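Local atomic coordinates of japanin (Rhipicephalus appendiculatus, PDB entry 4BOE), a protein that binds cholesterol in the pocket of a lipocalin fold and, as a secreted tick salivary protein, blocks dendritic cell differentiation from monocytes and dampens host immune responses. Residues L12-S18 with T113-T119; K89-F93 with L104-K108; W40-I46 with A60-K66. All coordinates share one frame. Where two conformers were deposited one is given. Residues are numbered along the deposited sequence.

All three contacts are antiparallel strand pairings in one curled lipocalin sheet, and each touches the same cholesterol. Contact 1 is the buried one: it pairs the first strand of the sheet with strand 114-118, far along the chain, whereas contacts 2 and 3 are hairpins of sequence neighbours and only partly buried. Contacts 1 and 2 adjoin, since strands 101-106 and 114-118 lie side by side, with Thr-113 O 2.8 Å from Asp-106 N; contact 3 meets contact 1 only by packing of Arg-43 near Leu-12. Chemistry follows place: a bulged pairing with Trp-117 against the cholesterol tail in contact 1, two backbone bonds eked out by waters in 2, six plus one outer water in 3.

Contact 1: L12-S18 with T113-T119; sequences LYLAGHS and TCSLWVT. With CLR (cholesterol), chain C.
Strand 12-18 runs antiparallel to strand 114-118, axes 4.5 Å apart at 136°. Tyr-13 and Val-118 form a hydrogen-bonded pair: Tyr-13 N donates to Val-118 O (2.8 Å) and Val-118 N to Tyr-13 O (2.9 Å). Leu-14 faces Trp-117 in a non-hydrogen-bonded pair. A classic beta bulge follows, Ala-15 (phi/psi -106/-18) and Gly-16 both facing Leu-116. Leu-116 O accepts from Ala-15 N (2.8 Å) and weakly from Gly-16 N (3.4 Å), while Leu-116 N donates to Gly-16 O (2.8 Å). This pairing closes the lipocalin barrel, joining its first strand, 12-18, to its eighth, 114-118, and lines the cholesterol pocket. Beyond the His-17/Ser-115 pair, Ser-18 N donates to Cys-114 O (3.0 Å), and Ser-18 OG (chi1 m) accepts from Cys-114 N (2.8 Å) besides bonding to Pro-139 O. His-17, chi1 p, satisfies ND1 on Ser-18 O (2.9 Å) and lays a ring face against cholesterol C4. Trp-117 (chi1 m, chi2 86°) donates NE1 to Ser-115 OG (2.9 Å); one indole face takes Leu-14 CD1, 4.0 Å from the six-membered ring centroid, and the opposite face cholesterol C26, 3.6 Å from Trp-117 CE2. Cys-114 is disulfide-bonded to Cys-138.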
loop_
_atom_site.group_PDB
_atom_site.type_symbol
_atom_site.label_atom_id
_atom_site.label_comp_id
_atom_site.label_asym_id
_atom_site.label_seq_id
_atom_site.Cartn_x
_atom_site.Cartn_y
_atom_site.Cartn_z
ATOM N N LEU A 12 -1.648 1.989 -6.915
ATOM C CA LEU A 12 -2.163 1.051 -5.925
ATOM C C LEU A 12 -2.802 1.818 -4.780
ATOM O O LEU A 12 -2.250 2.802 -4.325
ATOM C CB LEU A 12 -1.043 0.172 -5.388
ATOM C CG LEU A 12 -0.366 -0.785 -6.337
ATOM C CD1 LEU A 12 0.909 -1.338 -5.710
ATOM C CD2 LEU A 12 -1.313 -1.950 -6.687
ATOM N N TYR A 13 -3.939 1.327 -4.287
ATOM C CA TYR A 13 -4.715 1.933 -3.227
ATOM C C TYR A 13 -4.781 1.014 -2.039
ATOM O O TYR A 13 -5.052 -0.177 -2.207
ATOM C CB TYR A 13 -6.150 2.191 -3.702
ATOM C CG TYR A 13 -6.222 3.048 -4.940
ATOM C CD1 TYR A 13 -6.082 2.488 -6.212
ATOM C CD2 TYR A 13 -6.365 4.423 -4.846
ATOM C CE1 TYR A 13 -6.075 3.282 -7.354
ATOM C CE2 TYR A 13 -6.418 5.222 -5.976
ATOM C CZ TYR A 13 -6.247 4.656 -7.234
ATOM O OH TYR A 13 -6.304 5.464 -8.344
ATOM N N LEU A 14 -4.601 1.586 -0.825
ATOM C CA LEU A 14 -4.674 0.826 0.415
ATOM C C LEU A 14 -6.132 0.463 0.677
ATOM O O LEU A 14 -6.990 1.336 0.751
ATOM C CB LEU A 14 -4.088 1.636 1.593
ATOM C CG LEU A 14 -4.053 0.920 2.944
ATOM C CD1 LEU A 14 -3.128 -0.271 2.905
ATOM C CD2 LEU A 14 -3.661 1.904 4.039
ATOM N N ALA A 15 -6.424 -0.824 0.673
ATOM C CA ALA A 15 -7.800 -1.314 0.842
ATOM C C ALA A 15 -8.027 -1.928 2.219
ATOM O O ALA A 15 -9.163 -2.087 2.633
ATOM C CB ALA A 15 -8.099 -2.343 -0.231
ATOM N N GLY A 16 -6.970 -2.290 2.925
ATOM C CA GLY A 16 -7.123 -2.913 4.229
ATOM C C GLY A 16 -5.793 -2.967 4.932
ATOM O O GLY A 16 -4.772 -2.983 4.268
ATOM N N HIS A 17 -5.807 -2.980 6.271
ATOM C CA HIS A 17 -4.600 -3.093 7.075
ATOM C C HIS A 17 -4.915 -3.611 8.469
ATOM O O HIS A 17 -6.067 -3.610 8.871
ATOM C CB HIS A 17 -3.834 -1.771 7.161
ATOM C CG HIS A 17 -4.632 -0.657 7.769
ATOM N ND1 HIS A 17 -4.698 -0.472 9.139
ATOM C CD2 HIS A 17 -5.386 0.291 7.169
ATOM C CE1 HIS A 17 -5.505 0.556 9.319
ATOM N NE2 HIS A 17 -5.963 1.021 8.160
ATOM N N SER A 18 -3.888 -4.019 9.206
ATOM C CA SER A 18 -4.020 -4.450 10.612
ATOM C C SER A 18 -4.238 -3.192 11.466
ATOM O O SER A 18 -3.589 -2.185 11.190
ATOM C CB SER A 18 -2.734 -5.137 11.082
ATOM O OG SER A 18 -2.501 -6.335 10.376
ATOM N N THR A 113 1.768 -7.679 11.141
ATOM C CA THR A 113 0.796 -6.738 10.606
ATOM C C THR A 113 0.788 -6.844 9.085
ATOM O O THR A 113 1.813 -7.128 8.469
ATOM C CB THR A 113 1.027 -5.303 11.068
ATOM O OG1 THR A 113 2.272 -4.841 10.586
ATOM C CG2 THR A 113 0.899 -5.143 12.580
ATOM N N CYS A 114 -0.347 -6.508 8.520
ATOM C CA CYS A 114 -0.567 -6.622 7.079
ATOM C C CYS A 114 -1.158 -5.375 6.454
ATOM O O CYS A 114 -1.766 -4.561 7.113
ATOM C CB CYS A 114 -1.439 -7.843 6.771
ATOM S SG CYS A 114 -3.189 -7.444 6.481
ATOM N N SER A 115 -1.018 -5.295 5.124
ATOM C CA SER A 115 -1.568 -4.236 4.275
ATOM C C SER A 115 -1.988 -4.873 2.935
ATOM O O SER A 115 -1.253 -5.698 2.372
ATOM C CB SER A 115 -0.642 -3.038 4.093
ATOM O OG SER A 115 0.574 -3.317 3.443
ATOM N N LEU A 116 -3.205 -4.537 2.492
ATOM C CA LEU A 116 -3.790 -5.007 1.255
ATOM C C LEU A 116 -3.880 -3.816 0.323
ATOM O O LEU A 116 -4.384 -2.779 0.717
ATOM C CB LEU A 116 -5.186 -5.602 1.515
ATOM C CG LEU A 116 -5.995 -5.988 0.272
ATOM C CD1 LEU A 116 -5.363 -7.119 -0.458
ATOM C CD2 LEU A 116 -7.419 -6.285 0.645
ATOM N N TRP A 117 -3.371 -3.977 -0.900
ATOM C CA TRP A 117 -3.318 -2.963 -1.936
ATOM C C TRP A 117 -4.013 -3.479 -3.149
ATOM O O TRP A 117 -3.844 -4.631 -3.506
ATOM C CB TRP A 117 -1.850 -2.659 -2.288
ATOM C CG TRP A 117 -1.044 -2.238 -1.112
ATOM C CD1 TRP A 117 -0.402 -3.052 -0.225
ATOM C CD2 TRP A 117 -0.822 -0.891 -0.660
ATOM N NE1 TRP A 117 0.133 -2.305 0.794
ATOM C CE2 TRP A 117 -0.070 -0.973 0.531
ATOM C CE3 TRP A 117 -1.162 0.381 -1.159
ATOM C CZ2 TRP A 117 0.348 0.160 1.227
ATOM C CZ3 TRP A 117 -0.823 1.514 -0.412
ATOM C CH2 TRP A 117 -0.072 1.395 0.765
ATOM N N VAL A 118 -4.818 -2.643 -3.772
ATOM C CA VAL A 118 -5.535 -2.986 -4.978
ATOM C C VAL A 118 -5.339 -1.896 -6.021
ATOM O O VAL A 118 -5.121 -0.741 -5.675
ATOM C CB VAL A 118 -7.049 -3.242 -4.721
ATOM C CG1 VAL A 118 -7.276 -4.433 -3.795
ATOM C CG2 VAL A 118 -7.782 -2.000 -4.217
ATOM N N THR A 119 -5.540 -2.235 -7.288
ATOM C CA THR A 119 -5.572 -1.202 -8.331
ATOM C C THR A 119 -7.001 -0.666 -8.486
ATOM O O THR A 119 -7.931 -1.121 -7.800
ATOM C CB THR A 119 -5.076 -1.763 -9.664
ATOM O OG1 THR A 119 -6.004 -2.740 -10.046
ATOM C CG2 THR A 119 -3.676 -2.344 -9.583
HETATM C C1 CLR C . -1.143 4.573 6.332
HETATM C C2 CLR C . -2.184 5.024 7.355
HETATM C C3 CLR C . -3.134 3.900 7.710
HETATM C C4 CLR C . -2.365 2.698 8.218
HETATM C C5 CLR C . -1.251 2.273 7.286
HETATM C C6 CLR C . -1.128 1.000 6.928
HETATM C C7 CLR C . -0.075 0.460 6.014
HETATM C C8 CLR C . 1.090 1.426 5.830
HETATM C C9 CLR C . 0.546 2.854 5.599
HETATM C C10 CLR C . -0.303 3.374 6.803
HETATM C C11 CLR C . 1.658 3.832 5.177
HETATM C C12 CLR C . 2.519 3.319 4.024
HETATM C C13 CLR C . 3.127 1.932 4.303
HETATM C C14 CLR C . 1.946 0.998 4.640
HETATM C C15 CLR C . 2.579 -0.398 4.629
HETATM C C16 CLR C . 3.546 -0.324 3.447
HETATM C C17 CLR C . 3.690 1.173 3.078
HETATM C C18 CLR C . 4.168 2.018 5.437
HETATM C C19 CLR C . 0.577 3.812 7.996
HETATM C C20 CLR C . 5.094 1.519 2.547
HETATM C C21 CLR C . 5.240 2.997 2.155
HETATM C C22 CLR C . 5.481 0.604 1.372
HETATM C C23 CLR C . 4.424 0.423 0.254
HETATM C C24 CLR C . 4.916 -0.469 -0.846
HETATM C C25 CLR C . 3.971 -0.953 -1.924
HETATM C C26 CLR C . 2.502 -0.612 -1.897
HETATM C C27 CLR C . 4.535 -1.034 -3.320
HETATM O O1 CLR C . -4.006 4.349 8.757
#

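Contact 2: K89-F93 with L104-K108; sequences KPDYF and LSDLK. With CLR (cholesterol), chain C.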
loop_
_atom_site.group_PDB
_atom_site.type_symbol
_atom_site.label_atom_id
_atom_site.label_comp_id
_atom_site.label_asym_id
_atom_site.label_seq_id
_atom_site.Cartn_x
_atom_site.Cartn_y
_atom_site.Cartn_z
ATOM N N LYS A 89 9.114 0.058 6.698
ATOM C CA LYS A 89 10.196 -0.879 7.011
ATOM C C LYS A 89 11.066 -1.091 5.768
ATOM O O LYS A 89 10.613 -0.795 4.654
ATOM C CB LYS A 89 9.607 -2.226 7.443
ATOM C CG LYS A 89 8.617 -2.151 8.587
ATOM C CD LYS A 89 9.227 -1.612 9.862
ATOM C CE LYS A 89 8.313 -1.752 11.055
ATOM N NZ LYS A 89 7.923 -0.425 11.616
ATOM N N PRO A 90 12.294 -1.641 5.942
ATOM C CA PRO A 90 13.136 -1.898 4.772
ATOM C C PRO A 90 12.739 -3.135 3.957
ATOM O O PRO A 90 13.163 -3.249 2.817
ATOM C CB PRO A 90 14.561 -1.995 5.335
ATOM C CG PRO A 90 14.429 -2.139 6.769
ATOM C CD PRO A 90 13.042 -1.827 7.206
ATOM N N ASP A 91 11.901 -4.021 4.502
ATOM C CA ASP A 91 11.453 -5.221 3.791
ATOM C C ASP A 91 10.068 -5.627 4.226
ATOM O O ASP A 91 9.709 -5.441 5.370
ATOM C CB ASP A 91 12.360 -6.441 4.073
ATOM C CG ASP A 91 13.836 -6.246 3.795
ATOM O OD1 ASP A 91 14.245 -6.406 2.621
ATOM O OD2 ASP A 91 14.588 -5.994 4.757
ATOM N N TYR A 92 9.322 -6.230 3.311
ATOM C CA TYR A 92 8.003 -6.773 3.571
ATOM C C TYR A 92 7.912 -8.153 2.988
ATOM O O TYR A 92 8.518 -8.434 1.968
ATOM C CB TYR A 92 6.918 -5.900 2.935
ATOM C CG TYR A 92 6.721 -4.607 3.672
ATOM C CD1 TYR A 92 5.958 -4.556 4.828
ATOM C CD2 TYR A 92 7.376 -3.448 3.271
ATOM C CE1 TYR A 92 5.827 -3.381 5.554
ATOM C CE2 TYR A 92 7.279 -2.269 4.012
ATOM C CZ TYR A 92 6.493 -2.240 5.143
ATOM O OH TYR A 92 6.401 -1.090 5.859
ATOM N N PHE A 93 7.122 -9.001 3.630
ATOM C CA PHE A 93 6.871 -10.344 3.153
ATOM C C PHE A 93 5.693 -10.265 2.179
ATOM O O PHE A 93 4.675 -9.653 2.505
ATOM C CB PHE A 93 6.543 -11.222 4.354
ATOM C CG PHE A 93 6.155 -12.639 4.046
ATOM C CD1 PHE A 93 6.719 -13.313 2.987
ATOM C CD2 PHE A 93 5.277 -13.319 4.859
ATOM C CE1 PHE A 93 6.374 -14.630 2.719
ATOM C CE2 PHE A 93 4.927 -14.631 4.581
ATOM C CZ PHE A 93 5.478 -15.277 3.514
ATOM N N LEU A 104 0.838 -7.642 1.652
ATOM C CA LEU A 104 2.126 -7.571 2.330
ATOM C C LEU A 104 2.016 -7.785 3.817
ATOM O O LEU A 104 1.026 -7.390 4.404
ATOM C CB LEU A 104 2.754 -6.178 2.112
ATOM C CG LEU A 104 3.028 -5.739 0.715
ATOM C CD1 LEU A 104 3.606 -4.292 0.725
ATOM C CD2 LEU A 104 3.959 -6.719 0.010
ATOM N N SER A 105 3.052 -8.357 4.432
ATOM C CA SER A 105 3.102 -8.586 5.891
ATOM C C SER A 105 4.414 -8.056 6.425
ATOM O O SER A 105 5.416 -8.087 5.729
ATOM C CB SER A 105 3.036 -10.080 6.271
ATOM O OG SER A 105 1.757 -10.664 6.153
ATOM N N ASP A 106 4.429 -7.723 7.702
ATOM C CA ASP A 106 5.653 -7.334 8.390
ATOM C C ASP A 106 6.592 -8.549 8.599
ATOM O O ASP A 106 6.128 -9.650 8.872
ATOM C CB ASP A 106 5.336 -6.717 9.768
ATOM C CG ASP A 106 6.507 -5.915 10.277
ATOM O OD1 ASP A 106 6.777 -4.849 9.702
ATOM O OD2 ASP A 106 7.248 -6.430 11.138
ATOM N N LEU A 107 7.904 -8.322 8.531
ATOM C CA LEU A 107 8.923 -9.371 8.704
ATOM C C LEU A 107 9.243 -9.726 10.146
ATOM O O LEU A 107 9.334 -10.905 10.448
ATOM C CB LEU A 107 10.247 -8.966 8.025
ATOM C CG LEU A 107 10.748 -9.898 6.941
ATOM C CD1 LEU A 107 9.954 -9.710 5.687
ATOM C CD2 LEU A 107 12.233 -9.658 6.674
ATOM N N LYS A 108 9.481 -8.732 11.008
ATOM C CA LYS A 108 9.986 -8.940 12.373
ATOM C C LYS A 108 8.943 -9.131 13.494
ATOM O O LYS A 108 9.335 -9.537 14.595
ATOM C CB LYS A 108 10.930 -7.784 12.755
ATOM C CG LYS A 108 12.188 -7.716 11.877
ATOM C CD LYS A 108 13.064 -6.513 12.220
ATOM C CE LYS A 108 14.327 -6.445 11.386
ATOM N NZ LYS A 108 14.085 -5.870 10.034
HETATM C C1 CLR C . -1.143 4.573 6.332
HETATM C C2 CLR C . -2.184 5.024 7.355
HETATM C C3 CLR C . -3.134 3.900 7.710
HETATM C C4 CLR C . -2.365 2.698 8.218
HETATM C C5 CLR C . -1.251 2.273 7.286
HETATM C C6 CLR C . -1.128 1.000 6.928
HETATM C C7 CLR C . -0.075 0.460 6.014
HETATM C C8 CLR C . 1.090 1.426 5.830
HETATM C C9 CLR C . 0.546 2.854 5.599
HETATM C C10 CLR C . -0.303 3.374 6.803
HETATM C C11 CLR C . 1.658 3.832 5.177
HETATM C C12 CLR C . 2.519 3.319 4.024
HETATM C C13 CLR C . 3.127 1.932 4.303
HETATM C C14 CLR C . 1.946 0.998 4.640
HETATM C C15 CLR C . 2.579 -0.398 4.629
HETATM C C16 CLR C . 3.546 -0.324 3.447
HETATM C C17 CLR C . 3.690 1.173 3.078
HETATM C C18 CLR C . 4.168 2.018 5.437
HETATM C C19 CLR C . 0.577 3.812 7.996
HETATM C C20 CLR C . 5.094 1.519 2.547
HETATM C C21 CLR C . 5.240 2.997 2.155
HETATM C C22 CLR C . 5.481 0.604 1.372
HETATM C C23 CLR C . 4.424 0.423 0.254
HETATM C C24 CLR C . 4.916 -0.469 -0.846
HETATM C C25 CLR C . 3.971 -0.953 -1.924
HETATM C C26 CLR C . 2.502 -0.612 -1.897
HETATM C C27 CLR C . 4.535 -1.034 -3.320
HETATM O O1 CLR C . -4.006 4.349 8.757
HETATM O O HOH W 1 8.674 -5.777 7.853
HETATM O O HOH W 2 11.671 -5.206 8.034
HETATM O O HOH W 3 14.077 -6.191 7.311
#
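Lys-89 opens the first segment in loop conformation: its backbone N donates to Tyr-92 OH (3.1 Å), tying the loop before the strand to the Tyr-92 hydroxyl. Its aliphatic chain passes Asp-106, with Lys-89 CG 3.5 Å from Asp-106 OD1, while its ammonium group bonds to Gly-87 O. After Pro-90 the strand begins at Asp-91, where water does the joining. Water 1 donates to Asp-91 O (2.7 Å) and, weakly, to Asp-106 OD1 (2.8 Å), and accepts from Leu-107 N (2.7 Å), so it fills the gap where the two strands splay apart. Water 3 links Asp-91 OD2 (2.6 Å) to Lys-108 NZ (2.7 Å), although that lysine is poorly ordered; the firmer partner of the Asp-91 carboxylate is Arg-75, in a salt bridge. Tyr-92 turns its side chain to the pocket interior, its CB 4.2 Å from Leu-104 CD2 and its OH 3.8 Å from cholesterol C16, a van der Waals contact with the sterol. Direct pairing starts at Phe-93: Phe-93 N donates to Ser-105 O (2.9 Å) and Ser-105 N to Phe-93 O (2.8 Å). Phe-93 CB also rests 4.0 Å from Leu-107 CD1. The axes of the short segments 91-93 and 104-106 pass 4.6 Å apart at 116°, well off antiparallel, at the open end of the hairpin formed by strands 91-98 and 101-106. On one flank strand 73-78 pairs with Tyr-92 through Leu-74; on the other, strand 114-118 takes Leu-104 through Ser-115.

Contact 3: W40-I46 with A60-K66; sequences WVTRSLI and AGAFQVK. With CLR (cholesterol), chain C.
Strands 40-46 and 60-66 are extended throughout and antiparallel, axes 4.2 Å apart at 149°, in unbroken register from Val-41/Val-65 to Ile-46/Ala-60. Val-41/Val-65, Arg-43/Phe-63 and Leu-45/Gly-61 are the hydrogen-bonded pairs, each with two backbone N-H...O bonds. Their side chains share one face, Gly-61 contributing none. Phe-63 (chi1 p, chi2 -83°) lies between Arg-43 CB, 4.2 Å from its ring centroid, and cholesterol C21 on the opposite face; Leu-45 (t, p) sets CB 3.9 Å from Phe-63 CE1 at the ring edge. Arg-43 (m, t, p) carries its guanidinium to Thr-31 OG1 and the carbonyls of Ala-6, Asn-8 and Gln-10. On the other face, water 4 joins Trp-40 O (2.7 Å), Thr-42 OG1 (2.7 Å) and Gln-64 OE1 (2.8 Å). Trp-40 (m, 85°) covers Lys-66, whose CB sits 3.6 Å from the six-membered ring centroid. The antiparallel hairpin's inward face brings Leu-45 and Phe-63 to the cholesterol, as in the wall of a lipocalin barrel.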
loop_
_atom_site.group_PDB
_atom_site.type_symbol
_atom_site.label_atom_id
_atom_site.label_comp_id
_atom_site.label_asym_id
_atom_site.label_seq_id
_atom_site.Cartn_x
_atom_site.Cartn_y
_atom_site.Cartn_z
ATOM N N TRP A 40 15.544 -0.621 -9.192
ATOM C CA TRP A 40 14.704 0.128 -8.274
ATOM C C TRP A 40 13.626 0.913 -8.951
ATOM O O TRP A 40 13.912 1.705 -9.841
ATOM C CB TRP A 40 15.558 1.052 -7.416
ATOM C CG TRP A 40 16.468 0.297 -6.501
ATOM C CD1 TRP A 40 17.701 -0.204 -6.806
ATOM C CD2 TRP A 40 16.144 -0.197 -5.193
ATOM N NE1 TRP A 40 18.173 -0.968 -5.756
ATOM C CE2 TRP A 40 17.267 -0.924 -4.729
ATOM C CE3 TRP A 40 15.013 -0.102 -4.372
ATOM C CZ2 TRP A 40 17.291 -1.543 -3.477
ATOM C CZ3 TRP A 40 15.038 -0.699 -3.122
ATOM C CH2 TRP A 40 16.153 -1.431 -2.691
ATOM N N VAL A 41 12.384 0.744 -8.490
ATOM C CA VAL A 41 11.247 1.519 -8.981
ATOM C C VAL A 41 11.000 2.627 -7.968
ATOM O O VAL A 41 10.942 2.355 -6.774
ATOM C CB VAL A 41 10.002 0.616 -9.193
ATOM C CG1 VAL A 41 8.739 1.445 -9.418
ATOM C CG2 VAL A 41 10.236 -0.315 -10.382
ATOM N N THR A 42 10.773 3.850 -8.439
ATOM C CA THR A 42 10.465 4.956 -7.543
ATOM C C THR A 42 8.985 5.153 -7.620
ATOM O O THR A 42 8.415 5.221 -8.708
ATOM C CB THR A 42 11.256 6.251 -7.872
ATOM O OG1 THR A 42 12.630 5.935 -7.893
ATOM C CG2 THR A 42 11.072 7.340 -6.822
ATOM N N ARG A 43 8.357 5.224 -6.454
ATOM C CA ARG A 43 6.936 5.472 -6.368
ATOM C C ARG A 43 6.709 6.619 -5.364
ATOM O O ARG A 43 7.533 6.870 -4.485
ATOM C CB ARG A 43 6.177 4.234 -5.858
ATOM C CG ARG A 43 6.484 2.885 -6.523
ATOM C CD ARG A 43 5.514 1.810 -5.965
ATOM N NE ARG A 43 4.159 2.105 -6.413
ATOM C CZ ARG A 43 3.595 1.706 -7.544
ATOM N NH1 ARG A 43 4.221 0.850 -8.341
ATOM N NH2 ARG A 43 2.367 2.111 -7.858
ATOM N N SER A 44 5.577 7.257 -5.472
ATOM C CA SER A 44 5.154 8.249 -4.489
ATOM C C SER A 44 4.202 7.595 -3.490
ATOM O O SER A 44 3.592 6.583 -3.801
ATOM C CB SER A 44 4.430 9.405 -5.169
ATOM O OG SER A 44 3.228 8.953 -5.768
ATOM N N LEU A 45 4.111 8.155 -2.287
ATOM C CA LEU A 45 3.146 7.780 -1.282
ATOM C C LEU A 45 2.281 9.025 -1.143
ATOM O O LEU A 45 2.789 10.075 -0.797
ATOM C CB LEU A 45 3.813 7.400 0.031
ATOM C CG LEU A 45 2.858 6.970 1.143
ATOM C CD1 LEU A 45 2.118 5.683 0.797
ATOM C CD2 LEU A 45 3.614 6.788 2.387
ATOM N N ILE A 46 1.014 8.930 -1.520
ATOM C CA ILE A 46 0.059 10.022 -1.532
ATOM C C ILE A 46 -1.014 9.756 -0.469
ATOM O O ILE A 46 -1.489 8.635 -0.325
ATOM C CB ILE A 46 -0.589 10.140 -2.938
ATOM C CG1 ILE A 46 0.442 10.258 -4.071
ATOM C CG2 ILE A 46 -1.594 11.288 -3.020
ATOM C CD1 ILE A 46 1.366 11.444 -3.959
ATOM N N ALA A 60 2.473 14.229 0.188
ATOM C CA ALA A 60 3.216 13.363 -0.708
ATOM C C ALA A 60 4.598 13.026 -0.200
ATOM O O ALA A 60 5.329 13.882 0.258
ATOM C CB ALA A 60 3.305 13.956 -2.110
ATOM N N GLY A 61 4.951 11.757 -0.317
ATOM C CA GLY A 61 6.225 11.223 0.071
ATOM C C GLY A 61 6.711 10.398 -1.086
ATOM O O GLY A 61 6.039 10.306 -2.112
ATOM N N ALA A 62 7.869 9.816 -0.930
ATOM C CA ALA A 62 8.469 8.991 -1.953
ATOM C C ALA A 62 9.293 7.897 -1.367
ATOM O O ALA A 62 9.778 7.990 -0.236
ATOM C CB ALA A 62 9.288 9.811 -2.907
ATOM N N PHE A 63 9.359 6.807 -2.132
ATOM C CA PHE A 63 10.102 5.627 -1.748
ATOM C C PHE A 63 10.505 4.842 -2.988
ATOM O O PHE A 63 9.983 5.049 -4.074
ATOM C CB PHE A 63 9.286 4.766 -0.751
ATOM C CG PHE A 63 7.991 4.189 -1.271
ATOM C CD1 PHE A 63 6.824 4.949 -1.281
ATOM C CD2 PHE A 63 7.939 2.893 -1.765
ATOM C CE1 PHE A 63 5.637 4.430 -1.803
ATOM C CE2 PHE A 63 6.752 2.384 -2.302
ATOM C CZ PHE A 63 5.599 3.143 -2.274
ATOM N N GLN A 64 11.445 3.963 -2.824
ATOM C CA GLN A 64 11.851 3.092 -3.899
ATOM C C GLN A 64 11.606 1.628 -3.478
ATOM O O GLN A 64 11.688 1.305 -2.300
ATOM C CB GLN A 64 13.330 3.301 -4.232
ATOM C CG GLN A 64 13.625 4.677 -4.769
ATOM C CD GLN A 64 15.047 4.724 -5.238
ATOM O OE1 GLN A 64 15.348 4.591 -6.421
ATOM N NE2 GLN A 64 15.945 4.726 -4.303
ATOM N N VAL A 65 11.310 0.770 -4.455
ATOM C CA VAL A 65 11.082 -0.655 -4.233
ATOM C C VAL A 65 11.850 -1.510 -5.225
ATOM O O VAL A 65 11.995 -1.167 -6.398
ATOM C CB VAL A 65 9.565 -1.050 -4.197
ATOM C CG1 VAL A 65 8.849 -0.310 -3.089
ATOM C CG2 VAL A 65 8.876 -0.757 -5.512
ATOM N N LYS A 66 12.270 -2.659 -4.755
ATOM C CA LYS A 66 12.973 -3.655 -5.543
ATOM C C LYS A 66 12.320 -5.014 -5.311
ATOM O O LYS A 66 12.122 -5.397 -4.166
ATOM C CB LYS A 66 14.458 -3.739 -5.118
ATOM C CG LYS A 66 15.336 -4.570 -6.037
ATOM C CD LYS A 66 16.747 -4.750 -5.535
ATOM C CE LYS A 66 16.840 -5.634 -4.313
ATOM N NZ LYS A 66 18.233 -6.104 -4.062
HETATM C C1 CLR C . -1.143 4.573 6.332
HETATM C C2 CLR C . -2.184 5.024 7.355
HETATM C C3 CLR C . -3.134 3.900 7.710
HETATM C C4 CLR C . -2.365 2.698 8.218
HETATM C C5 CLR C . -1.251 2.273 7.286
HETATM C C6 CLR C . -1.128 1.000 6.928
HETATM C C7 CLR C . -0.075 0.460 6.014
HETATM C C8 CLR C . 1.090 1.426 5.830
HETATM C C9 CLR C . 0.546 2.854 5.599
HETATM C C10 CLR C . -0.303 3.374 6.803
HETATM C C11 CLR C . 1.658 3.832 5.177
HETATM C C12 CLR C . 2.519 3.319 4.024
HETATM C C13 CLR C . 3.127 1.932 4.303
HETATM C C14 CLR C . 1.946 0.998 4.640
HETATM C C15 CLR C . 2.579 -0.398 4.629
HETATM C C16 CLR C . 3.546 -0.324 3.447
HETATM C C17 CLR C . 3.690 1.173 3.078
HETATM C C18 CLR C . 4.168 2.018 5.437
HETATM C C19 CLR C . 0.577 3.812 7.996
HETATM C C20 CLR C . 5.094 1.519 2.547
HETATM C C21 CLR C . 5.240 2.997 2.155
HETATM C C22 CLR C . 5.481 0.604 1.372
HETATM C C23 CLR C . 4.424 0.423 0.254
HETATM C C24 CLR C . 4.916 -0.469 -0.846
HETATM C C25 CLR C . 3.971 -0.953 -1.924
HETATM C C26 CLR C . 2.502 -0.612 -1.897
HETATM C C27 CLR C . 4.535 -1.034 -3.320
HETATM O O1 CLR C . -4.006 4.349 8.757
HETATM O O HOH W 4 14.429 4.240 -8.991
#